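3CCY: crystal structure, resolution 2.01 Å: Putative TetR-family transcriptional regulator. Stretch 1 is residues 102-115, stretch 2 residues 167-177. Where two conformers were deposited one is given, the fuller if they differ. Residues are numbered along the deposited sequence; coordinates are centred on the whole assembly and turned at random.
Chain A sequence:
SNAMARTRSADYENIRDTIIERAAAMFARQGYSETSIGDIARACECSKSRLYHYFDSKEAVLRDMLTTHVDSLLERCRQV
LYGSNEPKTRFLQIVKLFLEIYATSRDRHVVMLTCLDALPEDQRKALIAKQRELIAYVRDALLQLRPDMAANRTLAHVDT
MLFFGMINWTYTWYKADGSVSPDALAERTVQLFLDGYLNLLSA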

# COMPACT_ATOMS: atom_id res chain seq x y z
N TYR A 102 -14.57 1.52 -0.24
CA TYR A 102 -13.90 1.16 1.03
C TYR A 102 -14.81 1.16 2.29
O TYR A 102 -14.85 0.19 3.07
CB TYR A 102 -12.73 2.12 1.24
CG TYR A 102 -11.93 1.84 2.49
CD1 TYR A 102 -10.96 0.82 2.51
CD2 TYR A 102 -12.14 2.60 3.65
CE1 TYR A 102 -10.22 0.55 3.66
CE2 TYR A 102 -11.40 2.34 4.79
CZ TYR A 102 -10.45 1.32 4.79
OH TYR A 102 -9.74 1.07 5.93
N ALA A 103 -15.56 2.24 2.49
CA ALA A 103 -16.54 2.33 3.55
C ALA A 103 -17.57 1.18 3.52
O ALA A 103 -18.03 0.70 4.57
CB ALA A 103 -17.26 3.69 3.47
N THR A 104 -17.95 0.74 2.32
CA THR A 104 -18.98 -0.29 2.22
C THR A 104 -18.37 -1.69 2.08
O THR A 104 -18.83 -2.60 2.73
CB THR A 104 -20.02 0.02 1.11
OG1 THR A 104 -19.36 0.14 -0.14
CG2 THR A 104 -20.70 1.33 1.39
N SER A 105 -17.31 -1.82 1.29
CA SER A 105 -16.77 -3.11 0.86
C SER A 105 -15.31 -3.30 1.24
O SER A 105 -14.52 -3.79 0.43
CB SER A 105 -16.90 -3.24 -0.67
OG SER A 105 -18.20 -3.65 -1.03
N ARG A 106 -14.95 -2.94 2.47
CA ARG A 106 -13.56 -2.97 2.92
C ARG A 106 -12.84 -4.31 2.66
O ARG A 106 -11.75 -4.34 2.05
CB ARG A 106 -13.45 -2.60 4.41
CG ARG A 106 -11.98 -2.40 4.81
CD ARG A 106 -11.74 -2.07 6.30
NE ARG A 106 -10.30 -1.91 6.50
CZ ARG A 106 -9.47 -2.93 6.73
NH1 ARG A 106 -9.94 -4.16 6.83
NH2 ARG A 106 -8.17 -2.71 6.86
N ASP A 107 -13.45 -5.40 3.12
CA ASP A 107 -12.87 -6.73 2.95
C ASP A 107 -12.52 -7.07 1.51
O ASP A 107 -11.40 -7.49 1.23
CB ASP A 107 -13.82 -7.80 3.49
CG ASP A 107 -13.90 -7.80 5.00
OD1 ASP A 107 -12.98 -7.24 5.65
OD2 ASP A 107 -14.89 -8.35 5.52
N ARG A 108 -13.49 -6.95 0.60
CA ARG A 108 -13.27 -7.26 -0.82
C ARG A 108 -12.26 -6.28 -1.43
O ARG A 108 -11.45 -6.66 -2.26
CB ARG A 108 -14.60 -7.27 -1.61
CG ARG A 108 -15.49 -8.55 -1.44
CD ARG A 108 -16.78 -8.38 -2.25
NE ARG A 108 -17.83 -9.39 -2.05
CZ ARG A 108 -18.57 -9.53 -0.94
NH1 ARG A 108 -19.51 -10.46 -0.87
NH2 ARG A 108 -18.36 -8.76 0.12
N HIS A 109 -12.28 -5.03 -0.96
CA HIS A 109 -11.30 -4.00 -1.36
C HIS A 109 -9.87 -4.41 -0.97
O HIS A 109 -8.97 -4.51 -1.80
CB HIS A 109 -11.69 -2.68 -0.69
CG HIS A 109 -11.15 -1.45 -1.34
ND1 HIS A 109 -9.95 -0.87 -0.97
CD2 HIS A 109 -11.67 -0.65 -2.31
CE1 HIS A 109 -9.75 0.22 -1.69
NE2 HIS A 109 -10.78 0.39 -2.50
N VAL A 110 -9.66 -4.67 0.32
CA VAL A 110 -8.37 -5.15 0.81
C VAL A 110 -7.90 -6.37 -0.02
O VAL A 110 -6.75 -6.40 -0.48
CB VAL A 110 -8.40 -5.50 2.33
CG1 VAL A 110 -7.07 -6.14 2.78
CG2 VAL A 110 -8.71 -4.27 3.16
N VAL A 111 -8.80 -7.33 -0.24
CA VAL A 111 -8.46 -8.55 -1.01
C VAL A 111 -8.00 -8.22 -2.46
O VAL A 111 -7.06 -8.84 -2.97
CB VAL A 111 -9.60 -9.64 -0.94
CG1 VAL A 111 -9.30 -10.81 -1.86
CG2 VAL A 111 -9.74 -10.19 0.48
N MSE A 112 -8.66 -7.24 -3.11
CA MSE A 112 -8.21 -6.77 -4.42
C MSE A 112 -6.77 -6.25 -4.31
O MSE A 112 -5.87 -6.78 -4.97
CB MSE A 112 -9.15 -5.69 -4.98
CG MSE A 112 -8.93 -5.33 -6.47
SE MSE A 112 -9.20 -6.82 -7.75
CE MSE A 112 -7.36 -7.50 -7.83
N LEU A 113 -6.57 -5.26 -3.43
CA LEU A 113 -5.26 -4.62 -3.19
C LEU A 113 -4.17 -5.54 -2.68
O LEU A 113 -3.02 -5.12 -2.60
CB LEU A 113 -5.42 -3.42 -2.24
CG LEU A 113 -6.41 -2.33 -2.70
CD1 LEU A 113 -6.55 -1.19 -1.71
CD2 LEU A 113 -6.04 -1.78 -4.11
N THR A 114 -4.49 -6.78 -2.35
CA THR A 114 -3.58 -7.62 -1.55
C THR A 114 -3.38 -9.06 -2.02
O THR A 114 -2.33 -9.66 -1.75
CB THR A 114 -4.03 -7.61 -0.04
OG1 THR A 114 -3.44 -6.50 0.64
CG2 THR A 114 -3.68 -8.92 0.70
N CYS A 115 -4.37 -9.63 -2.72
CA CYS A 115 -4.42 -11.09 -2.93
C CYS A 115 -4.32 -11.57 -4.38
O CYS A 115 -4.37 -12.78 -4.64
CB CYS A 115 -5.68 -11.67 -2.30
SG CYS A 115 -5.58 -11.95 -0.53
N ILE A 167 -4.65 6.94 -1.88
CA ILE A 167 -5.94 6.30 -1.60
C ILE A 167 -5.89 4.80 -1.34
O ILE A 167 -6.66 4.32 -0.55
CB ILE A 167 -7.04 6.61 -2.69
CG1 ILE A 167 -6.63 6.20 -4.11
CG2 ILE A 167 -7.49 8.06 -2.64
CD1 ILE A 167 -7.92 6.10 -4.98
N ASN A 168 -5.01 4.06 -2.02
CA ASN A 168 -4.92 2.60 -1.83
C ASN A 168 -4.28 2.23 -0.49
O ASN A 168 -4.57 1.15 0.05
CB ASN A 168 -4.15 1.89 -2.97
CG ASN A 168 -4.93 1.88 -4.28
OD1 ASN A 168 -6.06 2.31 -4.32
ND2 ASN A 168 -4.31 1.38 -5.35
N TRP A 169 -3.41 3.09 0.05
CA TRP A 169 -2.78 2.83 1.36
C TRP A 169 -3.72 2.98 2.55
O TRP A 169 -3.38 2.56 3.65
CB TRP A 169 -1.55 3.76 1.57
CG TRP A 169 -0.61 3.37 2.67
CD1 TRP A 169 -0.31 4.09 3.81
CD2 TRP A 169 0.11 2.17 2.76
NE1 TRP A 169 0.59 3.40 4.57
CE2 TRP A 169 0.86 2.21 3.94
CE3 TRP A 169 0.21 1.05 1.92
CZ2 TRP A 169 1.71 1.17 4.33
CZ3 TRP A 169 1.07 0.02 2.31
CH2 TRP A 169 1.79 0.09 3.50
N THR A 170 -4.89 3.56 2.31
CA THR A 170 -5.87 3.83 3.38
C THR A 170 -6.28 2.61 4.19
O THR A 170 -6.54 2.70 5.38
CB THR A 170 -7.14 4.57 2.85
OG1 THR A 170 -7.70 3.87 1.73
CG2 THR A 170 -6.75 6.04 2.42
N TYR A 171 -6.32 1.46 3.55
CA TYR A 171 -6.70 0.24 4.26
C TYR A 171 -5.79 -0.02 5.46
O TYR A 171 -6.21 -0.66 6.43
CB TYR A 171 -6.77 -0.97 3.31
CG TYR A 171 -5.45 -1.64 3.00
CD1 TYR A 171 -5.01 -2.74 3.74
CD2 TYR A 171 -4.67 -1.21 1.94
CE1 TYR A 171 -3.81 -3.35 3.45
CE2 TYR A 171 -3.44 -1.83 1.66
CZ TYR A 171 -3.04 -2.88 2.40
OH TYR A 171 -1.84 -3.46 2.09
N THR A 172 -4.56 0.49 5.42
CA THR A 172 -3.63 0.21 6.52
C THR A 172 -3.86 1.08 7.76
O THR A 172 -3.32 0.78 8.83
CB THR A 172 -2.13 0.38 6.11
OG1 THR A 172 -1.85 1.78 5.82
CG2 THR A 172 -1.81 -0.48 4.89
N TRP A 173 -4.60 2.18 7.62
CA TRP A 173 -4.65 3.18 8.72
C TRP A 173 -6.03 3.80 8.94
O TRP A 173 -6.37 4.21 10.07
CB TRP A 173 -3.63 4.30 8.46
CG TRP A 173 -3.89 5.19 7.22
CD1 TRP A 173 -3.36 5.03 5.94
CD2 TRP A 173 -4.68 6.39 7.17
NE1 TRP A 173 -3.81 6.05 5.11
CE2 TRP A 173 -4.60 6.90 5.85
CE3 TRP A 173 -5.45 7.08 8.13
CZ2 TRP A 173 -5.28 8.05 5.46
CZ3 TRP A 173 -6.12 8.23 7.74
CH2 TRP A 173 -6.01 8.70 6.41
N TYR A 174 -6.80 3.89 7.87
CA TYR A 174 -8.05 4.68 7.89
C TYR A 174 -9.26 3.88 8.33
O TYR A 174 -9.50 2.78 7.83
CB TYR A 174 -8.31 5.32 6.53
CG TYR A 174 -9.64 6.01 6.43
CD1 TYR A 174 -9.89 7.17 7.15
CD2 TYR A 174 -10.68 5.47 5.63
CE1 TYR A 174 -11.14 7.83 7.09
CE2 TYR A 174 -11.93 6.08 5.57
CZ TYR A 174 -12.14 7.27 6.30
OH TYR A 174 -13.36 7.88 6.24
N LYS A 175 -10.03 4.44 9.27
CA LYS A 175 -11.28 3.81 9.71
C LYS A 175 -12.48 4.66 9.25
O LYS A 175 -12.62 5.81 9.66
CB LYS A 175 -11.27 3.59 11.23
CG LYS A 175 -10.34 2.44 11.77
CD LYS A 175 -9.01 2.19 11.01
CE LYS A 175 -7.94 1.46 11.89
NZ LYS A 175 -6.74 0.91 11.14
N ALA A 176 -13.30 4.08 8.38
CA ALA A 176 -14.38 4.80 7.75
C ALA A 176 -15.53 5.26 8.69
O ALA A 176 -16.38 6.09 8.29
CB ALA A 176 -14.96 3.98 6.59
N ASP A 177 -15.57 4.70 9.91
CA ASP A 177 -16.59 5.09 10.90
C ASP A 177 -16.05 6.08 11.94
O ASP A 177 -16.68 6.32 12.98
CB ASP A 177 -17.20 3.85 11.59
CG ASP A 177 -16.20 3.09 12.44
OD1 ASP A 177 -14.99 3.43 12.48
OD2 ASP A 177 -16.63 2.12 13.10

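Tyr 102 opens the contact and buries 100 Å² against the second stretch. Its CA-to-CB bond points toward that stretch, and with chi1 at -178° (t) the ring reaches far enough for OH to donate a short hydrogen bond, 2.6 Å, to the backbone O of Tyr 174. Across the contact, the phenol's hydrogen bond is to main chain; within its own stretch, the same OH accepts one from Arg 106 NE. Its ring also meets that of Tyr 174 rim to rim: CE2 of Tyr 102 lies 3.3 Å from CD2 of Tyr 174, but the centroids are 5.8 Å apart and the planes inclined at 36°, so neither ring covers the other's face. CE1 of Tyr 102 packs 3.8 Å from CB of Tyr 171.

One residue on, the backbones make their nearest approach in the register, with the CA atoms of Ala 103 and Ala 176 5.3 Å apart. The two small side chains meet directly, CB of Ala 103 to CB of Ala 176 at 3.9 Å.

Arg 106 ties these elements together. Its extended chain (chi1 to chi3 all t) carries NE to within 3.1 Å of Tyr 102 OH, donating a hydrogen bond at 158°, while NH2 donates to the backbone O of Tyr 171 at 2.9 Å and 146°. That carbonyl oxygen lies near the guanidinium plane, as an in-plane N-H requires. Tyr 102 OH therefore accepts from Arg 106 while donating to Tyr 174.

Beyond this point the contact is largely apolar. Val 110 CG2 sits 3.8 Å from Tyr 171 CB. Leu 113, pointing toward the second stretch, places CD1 4.1 Å from Tyr 171 CD2 and CD2 3.8 Å from Asn 168 ND2. Thr 114 OG1 approaches Tyr 171 OH at 3.7 Å, without a hydrogen bond. Touched from Tyr 102 through Thr 114, Tyr 171 has the largest covered area, 119 Å².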